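Local coordinates for soluble epoxide hydrolase (Bacillus megaterium, PDB 4INZ), which is an enzyme of the alpha/beta hydrolase fold family, a soluble single-chain protein built on a central mixed beta-sheet, at residues 48-53 against 69-74; 74-79 against 208-213; 133-138 against 296-301; 245-250 against 271-276. The protein carries 1 engineered substitution. One frame throughout, in Å; residues are numbered along the deposited sequence.

Contact 1 (48-53 against 69-74); sequences PDFSHI and ALDLRG
Two side-chain torsions bring the polar groups of a loop and segment 69-74 together: S51 holds OG in the crowded position between its backbone N and carbonyl carbon (chi1 52°), and D71 places CG anti to its own carbonyl carbon (chi1 -71°). OD1 of D71 is thereby brought to the start of the 3-10 segment 51-53, where one residue grips it twice. The backbone N of S51 donates to D71 OD1 over 2.9 Å, nearly along the C-O axis, while S51 OG donates to the same D71 OD1 over 2.7 Å from above the carboxylate plane. With two donors on one oxygen, the aspartate probably stays ionised. The other oxygen, OD2, is taken by H31 ND1, and bonds on both oxygens are expected to restrain the carboxylate's rotation. F50 runs alongside D71; its ring, turned 39° from the carboxylate, has D71 OD1 near its edge, with F50 CB 3.6 Å from D71 OD1. Beside the polar pair S51 CB rests 3.7 Å from A69 CB, a small apolar contact on strand 66-70. The loop after strand 40-44 is thus joined to strand 66-70 in the central sheet of the alpha/beta hydrolase fold. The whole contact is buried: strand 28-36 flanks 66-70 and lends I33 to S51, helix 89-102 packs on L70, and F50 leans on helix 198-210, meeting the ring of Y204 edge-to-face.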
loop_
_atom_site.group_PDB
_atom_site.type_symbol
_atom_site.label_atom_id
_atom_site.label_comp_id
_atom_site.label_asym_id
_atom_site.label_seq_id
_atom_site.Cartn_x
_atom_site.Cartn_y
_atom_site.Cartn_z
ATOM N N PRO A 48 -0.733 8.910 1.280
ATOM C CA PRO A 48 -2.047 9.272 1.808
ATOM C C PRO A 48 -3.108 9.110 0.735
ATOM O O PRO A 48 -3.957 9.990 0.568
ATOM C CB PRO A 48 -1.874 10.759 2.087
ATOM C CG PRO A 48 -1.048 11.217 0.915
ATOM C CD PRO A 48 -0.133 10.045 0.555
ATOM N N ASP A 49 -3.059 7.999 0.012
ATOM C CA ASP A 49 -3.993 7.770 -1.080
ATOM C C ASP A 49 -5.240 7.047 -0.585
ATOM O O ASP A 49 -5.605 7.153 0.580
ATOM C CB ASP A 49 -3.301 6.970 -2.182
ATOM C CG ASP A 49 -1.960 7.566 -2.559
ATOM O OD1 ASP A 49 -1.950 8.691 -3.096
ATOM O OD2 ASP A 49 -0.919 6.927 -2.299
ATOM N N PHE A 50 -5.889 6.326 -1.489
ATOM C CA PHE A 50 -7.088 5.562 -1.173
ATOM C C PHE A 50 -7.443 4.743 -2.402
ATOM O O PHE A 50 -6.651 4.665 -3.331
ATOM C CB PHE A 50 -8.250 6.474 -0.724
ATOM C CG PHE A 50 -8.761 7.423 -1.787
ATOM C CD1 PHE A 50 -7.940 8.403 -2.335
ATOM C CD2 PHE A 50 -10.090 7.371 -2.190
ATOM C CE1 PHE A 50 -8.425 9.293 -3.293
ATOM C CE2 PHE A 50 -10.593 8.261 -3.147
ATOM C CZ PHE A 50 -9.758 9.224 -3.697
ATOM N N SER A 51 -8.621 4.129 -2.412
ATOM C CA SER A 51 -8.972 3.206 -3.488
ATOM C C SER A 51 -8.796 3.797 -4.889
ATOM O O SER A 51 -8.450 3.081 -5.838
ATOM C CB SER A 51 -10.402 2.695 -3.294
ATOM O OG SER A 51 -11.297 3.788 -3.130
ATOM N N HIS A 52 -9.027 5.099 -5.019
ATOM C CA HIS A 52 -8.998 5.759 -6.327
ATOM C C HIS A 52 -7.633 5.650 -7.019
ATOM O O HIS A 52 -7.546 5.766 -8.240
ATOM C CB HIS A 52 -9.394 7.233 -6.163
ATOM C CG HIS A 52 -9.586 7.974 -7.449
ATOM N ND1 HIS A 52 -10.634 7.721 -8.309
ATOM C CD2 HIS A 52 -8.884 8.993 -8.002
ATOM C CE1 HIS A 52 -10.559 8.541 -9.346
ATOM N NE2 HIS A 52 -9.509 9.325 -9.183
ATOM N N ILE A 53 -6.564 5.429 -6.256
ATOM C CA ILE A 53 -5.241 5.381 -6.886
ATOM C C ILE A 53 -5.157 4.235 -7.900
ATOM O O ILE A 53 -4.335 4.261 -8.823
ATOM C CB ILE A 53 -4.083 5.299 -5.861
ATOM C CG1 ILE A 53 -2.744 5.592 -6.550
ATOM C CG2 ILE A 53 -4.051 3.925 -5.163
ATOM C CD1 ILE A 53 -1.626 5.863 -5.576
ATOM N N ALA A 69 -10.974 -2.531 -4.896
ATOM C CA ALA A 69 -9.992 -1.657 -4.258
ATOM C C ALA A 69 -10.532 -1.181 -2.915
ATOM O O ALA A 69 -11.548 -0.485 -2.850
ATOM C CB ALA A 69 -9.650 -0.461 -5.167
ATOM N N LEU A 70 -9.852 -1.577 -1.842
ATOM C CA LEU A 70 -10.294 -1.294 -0.482
ATOM C C LEU A 70 -9.821 0.080 -0.006
ATOM O O LEU A 70 -8.700 0.491 -0.303
ATOM C CB LEU A 70 -9.745 -2.369 0.456
ATOM C CG LEU A 70 -10.172 -2.391 1.923
ATOM C CD1 LEU A 70 -11.673 -2.638 2.034
ATOM C CD2 LEU A 70 -9.396 -3.486 2.648
ATOM N N ASP A 71 -10.681 0.785 0.730
ATOM C CA ASP A 71 -10.226 1.919 1.529
ATOM C C ASP A 71 -9.837 1.380 2.899
ATOM O O ASP A 71 -10.696 0.883 3.635
ATOM C CB ASP A 71 -11.326 2.976 1.689
ATOM C CG ASP A 71 -11.610 3.745 0.403
ATOM O OD1 ASP A 71 -10.705 3.884 -0.452
ATOM O OD2 ASP A 71 -12.745 4.248 0.269
ATOM N N LEU A 72 -8.551 1.445 3.233
ATOM C CA LEU A 72 -8.083 0.954 4.530
ATOM C C LEU A 72 -8.774 1.681 5.684
ATOM O O LEU A 72 -9.223 2.815 5.529
ATOM C CB LEU A 72 -6.569 1.119 4.642
ATOM C CG LEU A 72 -5.733 0.352 3.617
ATOM C CD1 LEU A 72 -4.244 0.648 3.828
ATOM C CD2 LEU A 72 -6.005 -1.151 3.702
ATOM N N ARG A 73 -8.846 1.037 6.845
ATOM C CA ARG A 73 -9.494 1.664 7.990
ATOM C C ARG A 73 -8.874 3.031 8.238
ATOM O O ARG A 73 -7.652 3.203 8.140
ATOM C CB ARG A 73 -9.435 0.782 9.250
ATOM C CG ARG A 73 -8.030 0.411 9.725
ATOM C CD ARG A 73 -8.068 -0.271 11.093
ATOM N NE ARG A 73 -8.870 -1.493 11.103
ATOM C CZ ARG A 73 -9.588 -1.902 12.150
ATOM N NH1 ARG A 73 -9.599 -1.192 13.271
ATOM N NH2 ARG A 73 -10.291 -3.026 12.085
ATOM N N GLY A 74 -9.726 4.009 8.530
ATOM C CA GLY A 74 -9.268 5.363 8.760
ATOM C C GLY A 74 -9.278 6.230 7.510
ATOM O O GLY A 74 -9.258 7.449 7.615
#

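Contact 2 (74-79 against 208-213); sequences GYNLSE and WENGSV
N76 and N210 run alongside each other in the same direction, their amide planes 41° apart, and a water joins their ends. It donates to N76 OD1 over 2.7 Å and accepts from N210 ND2 at 3.0 Å, bridging two amides that share no direct hydrogen bond. N76 reaches this place with CG anti to its backbone N (chi1 -168°), and D71 OD2 holds its ND2, which fixes which way round the amide sits. L77 also runs alongside N210, its CD2 methyl 3.8 Å from N210 ND2 at the outer margin. Close to these side chains the backbones nearly touch: the CA atoms of N76 and G211 are 3.9 Å apart, possible because G211 has no CB to run into N76 N. The direct hydrogen bond is from S212 N to G74 O, 3.0 Å and nearly along the C=O axis. Y75 to S78 form a type II' beta turn, closed by S78 N on Y75 O. K80 NZ donates to N210 O and weakly to N76 O, two acceptors 3.1 Å apart. The turn meets helix 198-210 just where the chain passes into helix 213-220, N-capped by S212 OG on S215 N; strand 28-36 lies against N76 and L77.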
loop_
_atom_site.group_PDB
_atom_site.type_symbol
_atom_site.label_atom_id
_atom_site.label_comp_id
_atom_site.label_asym_id
_atom_site.label_seq_id
_atom_site.Cartn_x
_atom_site.Cartn_y
_atom_site.Cartn_z
ATOM N N GLY A 74 -9.726 4.009 8.530
ATOM C CA GLY A 74 -9.268 5.363 8.760
ATOM C C GLY A 74 -9.278 6.230 7.510
ATOM O O GLY A 74 -9.258 7.449 7.615
ATOM N N TYR A 75 -9.312 5.602 6.335
ATOM C CA TYR A 75 -9.230 6.320 5.060
ATOM C C TYR A 75 -10.574 6.549 4.370
ATOM O O TYR A 75 -11.441 5.671 4.365
ATOM C CB TYR A 75 -8.340 5.554 4.075
ATOM C CG TYR A 75 -6.856 5.705 4.297
ATOM C CD1 TYR A 75 -6.198 4.961 5.269
ATOM C CD2 TYR A 75 -6.102 6.579 3.512
ATOM C CE1 TYR A 75 -4.823 5.082 5.454
ATOM C CE2 TYR A 75 -4.739 6.703 3.695
ATOM C CZ TYR A 75 -4.106 5.957 4.671
ATOM O OH TYR A 75 -2.746 6.081 4.849
ATOM N N ASN A 76 -10.713 7.723 3.752
ATOM C CA ASN A 76 -11.880 8.044 2.933
ATOM C C ASN A 76 -13.177 7.709 3.666
ATOM O O ASN A 76 -13.421 8.220 4.759
ATOM C CB ASN A 76 -11.795 7.308 1.584
ATOM C CG ASN A 76 -12.807 7.810 0.567
ATOM O OD1 ASN A 76 -13.193 8.977 0.582
ATOM N ND2 ASN A 76 -13.249 6.924 -0.319
ATOM N N LEU A 77 -13.997 6.842 3.081
ATOM C CA LEU A 77 -15.306 6.534 3.661
ATOM C C LEU A 77 -15.293 5.359 4.642
ATOM O O LEU A 77 -16.319 5.022 5.236
ATOM C CB LEU A 77 -16.336 6.304 2.553
ATOM C CG LEU A 77 -16.665 7.551 1.723
ATOM C CD1 LEU A 77 -17.435 7.183 0.452
ATOM C CD2 LEU A 77 -17.431 8.599 2.539
ATOM N N SER A 78 -14.134 4.736 4.820
ATOM C CA SER A 78 -14.036 3.647 5.781
ATOM C C SER A 78 -14.119 4.171 7.202
ATOM O O SER A 78 -13.779 5.320 7.469
ATOM C CB SER A 78 -12.745 2.846 5.571
ATOM O OG SER A 78 -12.846 2.084 4.385
ATOM N N GLU A 79 -14.573 3.314 8.110
ATOM C CA GLU A 79 -14.686 3.663 9.512
ATOM C C GLU A 79 -13.354 4.158 10.074
ATOM O O GLU A 79 -12.281 3.748 9.614
ATOM C CB GLU A 79 -15.197 2.455 10.301
ATOM C CG GLU A 79 -15.500 2.740 11.751
ATOM C CD GLU A 79 -16.459 1.728 12.357
ATOM O OE1 GLU A 79 -17.072 0.949 11.594
ATOM O OE2 GLU A 79 -16.598 1.717 13.597
ATOM N N TRP A 208 -9.827 13.162 1.679
ATOM C CA TRP A 208 -9.216 13.732 2.878
ATOM C C TRP A 208 -10.258 14.373 3.798
ATOM O O TRP A 208 -10.147 14.297 5.030
ATOM C CB TRP A 208 -8.109 14.713 2.492
ATOM C CG TRP A 208 -6.968 14.001 1.809
ATOM C CD1 TRP A 208 -6.585 12.701 1.998
ATOM C CD2 TRP A 208 -6.096 14.535 0.812
ATOM N NE1 TRP A 208 -5.512 12.400 1.189
ATOM C CE2 TRP A 208 -5.198 13.509 0.447
ATOM C CE3 TRP A 208 -5.980 15.788 0.197
ATOM C CZ2 TRP A 208 -4.196 13.697 -0.507
ATOM C CZ3 TRP A 208 -4.980 15.973 -0.755
ATOM C CH2 TRP A 208 -4.105 14.929 -1.096
ATOM N N GLU A 209 -11.272 14.987 3.198
ATOM C CA GLU A 209 -12.384 15.560 3.957
ATOM C C GLU A 209 -13.154 14.463 4.672
ATOM O O GLU A 209 -13.598 14.642 5.806
ATOM C CB GLU A 209 -13.340 16.308 3.025
ATOM C CG GLU A 209 -12.723 17.512 2.338
ATOM C CD GLU A 209 -13.009 18.833 3.040
ATOM O OE1 GLU A 209 -13.686 18.851 4.093
ATOM O OE2 GLU A 209 -12.548 19.868 2.520
ATOM N N ASN A 210 -13.325 13.330 3.997
ATOM C CA ASN A 210 -14.101 12.211 4.540
ATOM C C ASN A 210 -13.301 11.321 5.491
ATOM O O ASN A 210 -13.848 10.748 6.439
ATOM C CB ASN A 210 -14.677 11.367 3.392
ATOM C CG ASN A 210 -15.766 12.098 2.626
ATOM O OD1 ASN A 210 -16.541 12.849 3.215
ATOM N ND2 ASN A 210 -15.834 11.878 1.311
ATOM N N GLY A 211 -12.004 11.215 5.234
ATOM C CA GLY A 211 -11.125 10.366 6.017
ATOM C C GLY A 211 -10.650 11.064 7.272
ATOM O O GLY A 211 -11.124 12.146 7.600
ATOM N N SER A 212 -9.700 10.443 7.967
ATOM C CA SER A 212 -9.136 11.004 9.188
ATOM C C SER A 212 -7.616 11.018 9.125
ATOM O O SER A 212 -6.973 9.963 9.086
ATOM C CB SER A 212 -9.574 10.196 10.404
ATOM O OG SER A 212 -8.815 10.573 11.544
ATOM N N VAL A 213 -7.038 12.211 9.124
ATOM C CA VAL A 213 -5.589 12.323 9.129
ATOM C C VAL A 213 -5.015 11.702 10.401
ATOM O O VAL A 213 -3.955 11.076 10.371
ATOM C CB VAL A 213 -5.127 13.782 8.965
ATOM C CG1 VAL A 213 -3.620 13.894 9.196
ATOM C CG2 VAL A 213 -5.496 14.284 7.576
HETATM O O HOH W 1 -14.851 10.291 -1.091
#

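Contact 3 (133-138 against 296-301); sequences KLIAFN and NVMWNF
Strand 133-137 and helix 296-301 run nearly antiparallel, at 157°, with their axes 10.5 Å apart, a helix laid on one face of the central sheet of the alpha/beta hydrolase fold. The layer between them is apolar and is carried by F301 and M298 from the helix and by K133, I135 and F137 from the strand. F301, its CG anti to the backbone N (chi1 171°), drives its ring toward the strand between the alternate residues K133 and I135. Each runs antiparallel to the F301 side chain: the aliphatic part of K133 lies along the far end of the ring, K133 CD being 3.7 Å from F301 CE2, and I135 CG1 meets F301 CE2 at the same distance, so that F301 CE2 lies between the two chains. The lysine chain is extended until chi4, which bends the ammonium end aside and leaves methylenes against the ring. M298 lies across I135. Its bend at chi3 (63°) swings the methyl back, and M298 CE comes to 3.9 Å from I135 CD1. Helix 291-303 also touches I251 of strand 248-253 through M298. Farther along the strand, M298 SD sits near the plane of the F137 ring, at its edge, 4.2 Å from F137 CZ.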
loop_
_atom_site.group_PDB
_atom_site.type_symbol
_atom_site.label_atom_id
_atom_site.label_comp_id
_atom_site.label_asym_id
_atom_site.label_seq_id
_atom_site.Cartn_x
_atom_site.Cartn_y
_atom_site.Cartn_z
ATOM N N LYS A 133 -1.358 -14.982 -6.159
ATOM C CA LYS A 133 -0.197 -14.269 -6.666
ATOM C C LYS A 133 -0.172 -12.902 -6.010
ATOM O O LYS A 133 -1.224 -12.350 -5.669
ATOM C CB LYS A 133 -0.276 -14.090 -8.184
ATOM C CG LYS A 133 -0.275 -15.375 -9.000
ATOM C CD LYS A 133 -0.137 -15.042 -10.480
ATOM C CE LYS A 133 0.052 -16.284 -11.322
ATOM N NZ LYS A 133 -1.195 -17.059 -11.399
ATOM N N LEU A 134 1.028 -12.356 -5.847
ATOM C CA LEU A 134 1.209 -11.046 -5.237
ATOM C C LEU A 134 1.866 -10.092 -6.223
ATOM O O LEU A 134 2.886 -10.427 -6.832
ATOM C CB LEU A 134 2.076 -11.163 -3.981
ATOM C CG LEU A 134 2.435 -9.852 -3.285
ATOM C CD1 LEU A 134 1.190 -9.231 -2.663
ATOM C CD2 LEU A 134 3.522 -10.086 -2.221
ATOM N N ILE A 135 1.273 -8.909 -6.383
ATOM C CA ILE A 135 1.874 -7.857 -7.188
ATOM C C ILE A 135 2.149 -6.682 -6.268
ATOM O O ILE A 135 1.220 -6.082 -5.718
ATOM C CB ILE A 135 0.944 -7.416 -8.330
ATOM C CG1 ILE A 135 0.589 -8.616 -9.214
ATOM C CG2 ILE A 135 1.594 -6.298 -9.144
ATOM C CD1 ILE A 135 -0.354 -8.285 -10.365
ATOM N N ALA A 136 3.430 -6.376 -6.073
ATOM C CA ALA A 136 3.823 -5.343 -5.124
ATOM C C ALA A 136 4.485 -4.163 -5.821
ATOM O O ALA A 136 5.426 -4.345 -6.594
ATOM C CB ALA A 136 4.763 -5.925 -4.087
ATOM N N PHE A 137 3.989 -2.960 -5.529
ATOM C CA PHE A 137 4.602 -1.714 -5.990
ATOM C C PHE A 137 5.497 -1.136 -4.889
ATOM O O PHE A 137 5.699 -1.771 -3.855
ATOM C CB PHE A 137 3.514 -0.699 -6.401
ATOM C CG PHE A 137 2.725 -1.123 -7.607
ATOM C CD1 PHE A 137 3.029 -0.610 -8.867
ATOM C CD2 PHE A 137 1.684 -2.043 -7.490
ATOM C CE1 PHE A 137 2.304 -1.009 -9.994
ATOM C CE2 PHE A 137 0.964 -2.454 -8.612
ATOM C CZ PHE A 137 1.268 -1.935 -9.863
ATOM N N ASN A 138 6.035 0.062 -5.107
ATOM C CA ASN A 138 6.921 0.689 -4.124
ATOM C C ASN A 138 6.393 0.575 -2.700
ATOM O O ASN A 138 5.263 0.961 -2.428
ATOM C CB ASN A 138 7.141 2.164 -4.466
ATOM C CG ASN A 138 7.928 2.345 -5.730
ATOM O OD1 ASN A 138 9.019 2.928 -5.723
ATOM N ND2 ASN A 138 7.403 1.818 -6.825
ATOM N N ASN A 296 0.652 -3.535 -18.677
ATOM C CA ASN A 296 1.204 -4.553 -19.562
ATOM C C ASN A 296 2.105 -5.532 -18.814
ATOM O O ASN A 296 2.148 -6.719 -19.139
ATOM C CB ASN A 296 1.927 -3.921 -20.750
ATOM C CG ASN A 296 0.962 -3.385 -21.789
ATOM O OD1 ASN A 296 -0.199 -3.799 -21.840
ATOM N ND2 ASN A 296 1.430 -2.457 -22.619
ATOM N N VAL A 297 2.815 -5.028 -17.808
ATOM C CA VAL A 297 3.654 -5.883 -16.969
ATOM C C VAL A 297 2.784 -6.794 -16.098
ATOM O O VAL A 297 3.086 -7.983 -15.926
ATOM C CB VAL A 297 4.619 -5.054 -16.087
ATOM C CG1 VAL A 297 5.343 -5.958 -15.082
ATOM C CG2 VAL A 297 5.635 -4.318 -16.972
ATOM N N MET A 298 1.695 -6.244 -15.567
ATOM C CA MET A 298 0.772 -7.052 -14.777
ATOM C C MET A 298 0.216 -8.193 -15.616
ATOM O O MET A 298 0.213 -9.337 -15.174
ATOM C CB MET A 298 -0.354 -6.199 -14.185
ATOM C CG MET A 298 0.137 -5.227 -13.123
ATOM S SD MET A 298 -1.159 -4.113 -12.527
ATOM C CE MET A 298 -2.314 -5.284 -11.800
ATOM N N TRP A 299 -0.240 -7.888 -16.830
ATOM C CA TRP A 299 -0.732 -8.935 -17.729
ATOM C C TRP A 299 0.347 -9.978 -17.987
ATOM O O TRP A 299 0.091 -11.188 -17.953
ATOM C CB TRP A 299 -1.184 -8.350 -19.069
ATOM C CG TRP A 299 -2.593 -7.843 -19.060
ATOM C CD1 TRP A 299 -3.016 -6.579 -19.365
ATOM C CD2 TRP A 299 -3.766 -8.590 -18.728
ATOM N NE1 TRP A 299 -4.381 -6.496 -19.245
ATOM C CE2 TRP A 299 -4.867 -7.716 -18.853
ATOM C CE3 TRP A 299 -3.994 -9.911 -18.330
ATOM C CZ2 TRP A 299 -6.181 -8.124 -18.599
ATOM C CZ3 TRP A 299 -5.306 -10.316 -18.081
ATOM C CH2 TRP A 299 -6.377 -9.424 -18.218
ATOM N N ASN A 300 1.556 -9.507 -18.257
ATOM C CA ASN A 300 2.651 -10.418 -18.549
ATOM C C ASN A 300 2.845 -11.418 -17.408
ATOM O O ASN A 300 2.980 -12.629 -17.625
ATOM C CB ASN A 300 3.936 -9.638 -18.804
ATOM C CG ASN A 300 5.050 -10.519 -19.308
ATOM O OD1 ASN A 300 5.040 -10.956 -20.467
ATOM N ND2 ASN A 300 6.024 -10.788 -18.443
ATOM N N PHE A 301 2.846 -10.895 -16.190
ATOM C CA PHE A 301 2.970 -11.700 -14.983
ATOM C C PHE A 301 1.805 -12.674 -14.802
ATOM O O PHE A 301 2.006 -13.869 -14.551
ATOM C CB PHE A 301 3.063 -10.765 -13.770
ATOM C CG PHE A 301 2.979 -11.470 -12.452
ATOM C CD1 PHE A 301 3.970 -12.362 -12.059
ATOM C CD2 PHE A 301 1.923 -11.227 -11.592
ATOM C CE1 PHE A 301 3.897 -13.002 -10.836
ATOM C CE2 PHE A 301 1.841 -11.872 -10.360
ATOM C CZ PHE A 301 2.828 -12.754 -9.985
#

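Contact 4 (245-250 against 271-276); sequences NIPVQI and VPNISV
Strands 248-250 and 274-276 are parallel, in the register V248-I274, Q249-S275, I250-V276, at the edge of the central sheet of the alpha/beta hydrolase fold. Among the backbone hydrogen bonds, V248 N donates to N273 O, S275 N to V248 O at 2.9 Å, and I250 N to S275 O, the straightest of the three (2.8 Å, 174°). CA-H...O contacts supplement them, I274 CA lying 3.3 Å from V248 O. Apolar contacts fill the face that carries V248, I250, I274 and V276, joined by V271 from the loop. The methyl V248 CG2 presses on V271 CG1 at 3.5 Å, tighter than usual, while I274, its CG1 anti to the backbone N, extends CD1 to 3.6 Å from I250 CG1. On the other face Q249 bends at chi2 (79°) and curls along its own strand, its NE2 donating to the next carbonyl, I250 O, from above the carbonyl plane. Water bridges link the loops ahead of the strands, one donating to I246 O at 2.7 Å and accepting from N273 N at 2.9 Å. S275 OG is bonded to K304 NZ. Strand 248-253 joins outermost strand 274-279 to 131-137; helix 115-126 packs W121 on V248, I250 and V271, and helix 291-303 lies over P247 and Q249 through F301.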
loop_
_atom_site.group_PDB
_atom_site.type_symbol
_atom_site.label_atom_id
_atom_site.label_comp_id
_atom_site.label_asym_id
_atom_site.label_seq_id
_atom_site.Cartn_x
_atom_site.Cartn_y
_atom_site.Cartn_z
ATOM N N ASN A 245 6.814 -18.477 -0.889
ATOM C CA ASN A 245 6.955 -19.313 -2.080
ATOM C C ASN A 245 5.972 -19.089 -3.236
ATOM O O ASN A 245 6.083 -19.742 -4.279
ATOM C CB ASN A 245 6.994 -20.792 -1.689
ATOM C CG ASN A 245 8.292 -21.169 -1.015
ATOM O OD1 ASN A 245 8.298 -21.704 0.093
ATOM N ND2 ASN A 245 9.406 -20.872 -1.678
ATOM N N ILE A 246 5.027 -18.172 -3.065
ATOM C CA ILE A 246 4.047 -17.908 -4.114
ATOM C C ILE A 246 4.682 -17.049 -5.202
ATOM O O ILE A 246 5.722 -16.438 -4.976
ATOM C CB ILE A 246 2.813 -17.188 -3.547
ATOM C CG1 ILE A 246 3.202 -15.790 -3.062
ATOM C CG2 ILE A 246 2.194 -18.015 -2.414
ATOM C CD1 ILE A 246 2.042 -14.972 -2.538
ATOM N N PRO A 247 4.072 -17.011 -6.395
ATOM C CA PRO A 247 4.610 -16.159 -7.459
ATOM C C PRO A 247 4.396 -14.687 -7.127
ATOM O O PRO A 247 3.291 -14.296 -6.740
ATOM C CB PRO A 247 3.770 -16.546 -8.683
ATOM C CG PRO A 247 3.166 -17.880 -8.338
ATOM C CD PRO A 247 2.933 -17.816 -6.861
ATOM N N VAL A 248 5.445 -13.887 -7.286
ATOM C CA VAL A 248 5.398 -12.469 -6.954
ATOM C C VAL A 248 5.957 -11.622 -8.092
ATOM O O VAL A 248 6.955 -11.986 -8.722
ATOM C CB VAL A 248 6.200 -12.155 -5.674
ATOM C CG1 VAL A 248 6.166 -10.661 -5.375
ATOM C CG2 VAL A 248 5.648 -12.942 -4.493
ATOM N N GLN A 249 5.296 -10.496 -8.348
ATOM C CA GLN A 249 5.779 -9.504 -9.297
ATOM C C GLN A 249 5.973 -8.183 -8.571
ATOM O O GLN A 249 5.049 -7.705 -7.910
ATOM C CB GLN A 249 4.765 -9.284 -10.420
ATOM C CG GLN A 249 5.139 -8.115 -11.341
ATOM C CD GLN A 249 6.214 -8.488 -12.348
ATOM O OE1 GLN A 249 6.111 -9.509 -13.032
ATOM N NE2 GLN A 249 7.251 -7.666 -12.441
ATOM N N ILE A 250 7.165 -7.597 -8.703
ATOM C CA ILE A 250 7.428 -6.253 -8.212
ATOM C C ILE A 250 7.374 -5.283 -9.385
ATOM O O ILE A 250 7.926 -5.567 -10.450
ATOM C CB ILE A 250 8.834 -6.120 -7.609
ATOM C CG1 ILE A 250 9.083 -7.173 -6.528
ATOM C CG2 ILE A 250 9.067 -4.699 -7.108
ATOM C CD1 ILE A 250 7.996 -7.294 -5.531
ATOM N N VAL A 271 12.085 -14.389 -1.572
ATOM C CA VAL A 271 10.961 -14.630 -2.467
ATOM C C VAL A 271 11.478 -15.271 -3.750
ATOM O O VAL A 271 11.701 -14.583 -4.740
ATOM C CB VAL A 271 10.255 -13.300 -2.835
ATOM C CG1 VAL A 271 8.945 -13.571 -3.547
ATOM C CG2 VAL A 271 10.033 -12.441 -1.587
ATOM N N PRO A 272 11.679 -16.597 -3.734
ATOM C CA PRO A 272 12.369 -17.298 -4.828
ATOM C C PRO A 272 11.701 -17.190 -6.200
ATOM O O PRO A 272 12.400 -17.157 -7.218
ATOM C CB PRO A 272 12.379 -18.758 -4.357
ATOM C CG PRO A 272 12.267 -18.673 -2.871
ATOM C CD PRO A 272 11.377 -17.494 -2.606
ATOM N N ASN A 273 10.375 -17.160 -6.237
ATOM C CA ASN A 273 9.671 -17.067 -7.505
ATOM C C ASN A 273 9.211 -15.641 -7.724
ATOM O O ASN A 273 8.016 -15.348 -7.670
ATOM C CB ASN A 273 8.475 -18.019 -7.531
ATOM C CG ASN A 273 7.787 -18.056 -8.884
ATOM O OD1 ASN A 273 8.081 -17.247 -9.770
ATOM N ND2 ASN A 273 6.850 -18.986 -9.046
ATOM N N ILE A 274 10.166 -14.754 -7.967
ATOM C CA ILE A 274 9.858 -13.339 -8.100
ATOM C C ILE A 274 10.331 -12.777 -9.436
ATOM O O ILE A 274 11.343 -13.227 -9.997
ATOM C CB ILE A 274 10.493 -12.526 -6.953
ATOM C CG1 ILE A 274 9.826 -11.151 -6.826
ATOM C CG2 ILE A 274 12.002 -12.416 -7.147
ATOM C CD1 ILE A 274 10.125 -10.456 -5.517
ATOM N N SER A 275 9.580 -11.806 -9.946
ATOM C CA SER A 275 9.986 -11.042 -11.119
ATOM C C SER A 275 9.969 -9.577 -10.737
ATOM O O SER A 275 9.105 -9.146 -9.972
ATOM C CB SER A 275 9.037 -11.276 -12.294
ATOM O OG SER A 275 8.953 -12.654 -12.599
ATOM N N VAL A 276 10.919 -8.816 -11.261
ATOM C CA VAL A 276 11.031 -7.401 -10.928
ATOM C C VAL A 276 11.050 -6.561 -12.198
ATOM O O VAL A 276 11.812 -6.845 -13.122
ATOM C CB VAL A 276 12.325 -7.105 -10.150
ATOM C CG1 VAL A 276 12.421 -5.621 -9.838
ATOM C CG2 VAL A 276 12.388 -7.928 -8.863
HETATM O O HOH W 2 5.190 -20.605 -6.614
HETATM O O HOH W 3 8.274 -17.108 -4.294
HETATM O O HOH W 4 7.388 -14.005 -10.828
#

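Overall arrangement
Contacts 1 and 3 are buried, whereas contacts 2 and 4 reach the surface. Contacts 1 and 2 share G74 and touch through D71, so segment 69-74, turn and helix 198-210 form one polar cluster. Contacts 3 and 4, with centres about 10 Å apart, meet through neighbouring strands 131-137 and 248-253; helix 291-303, part of contact 3, also covers contact 4. Their chemistry differs: contact 3 is apolar between helix and sheet, contact 4 is mostly main-chain bonding at the sheet edge with waters, contact 1 a buried carboxylate grip, and contact 2 combines one backbone bond with a water bridge between amides. Contacts 2 and 4 lie about 33 Å apart between centres, on opposite sides of the chain's centre.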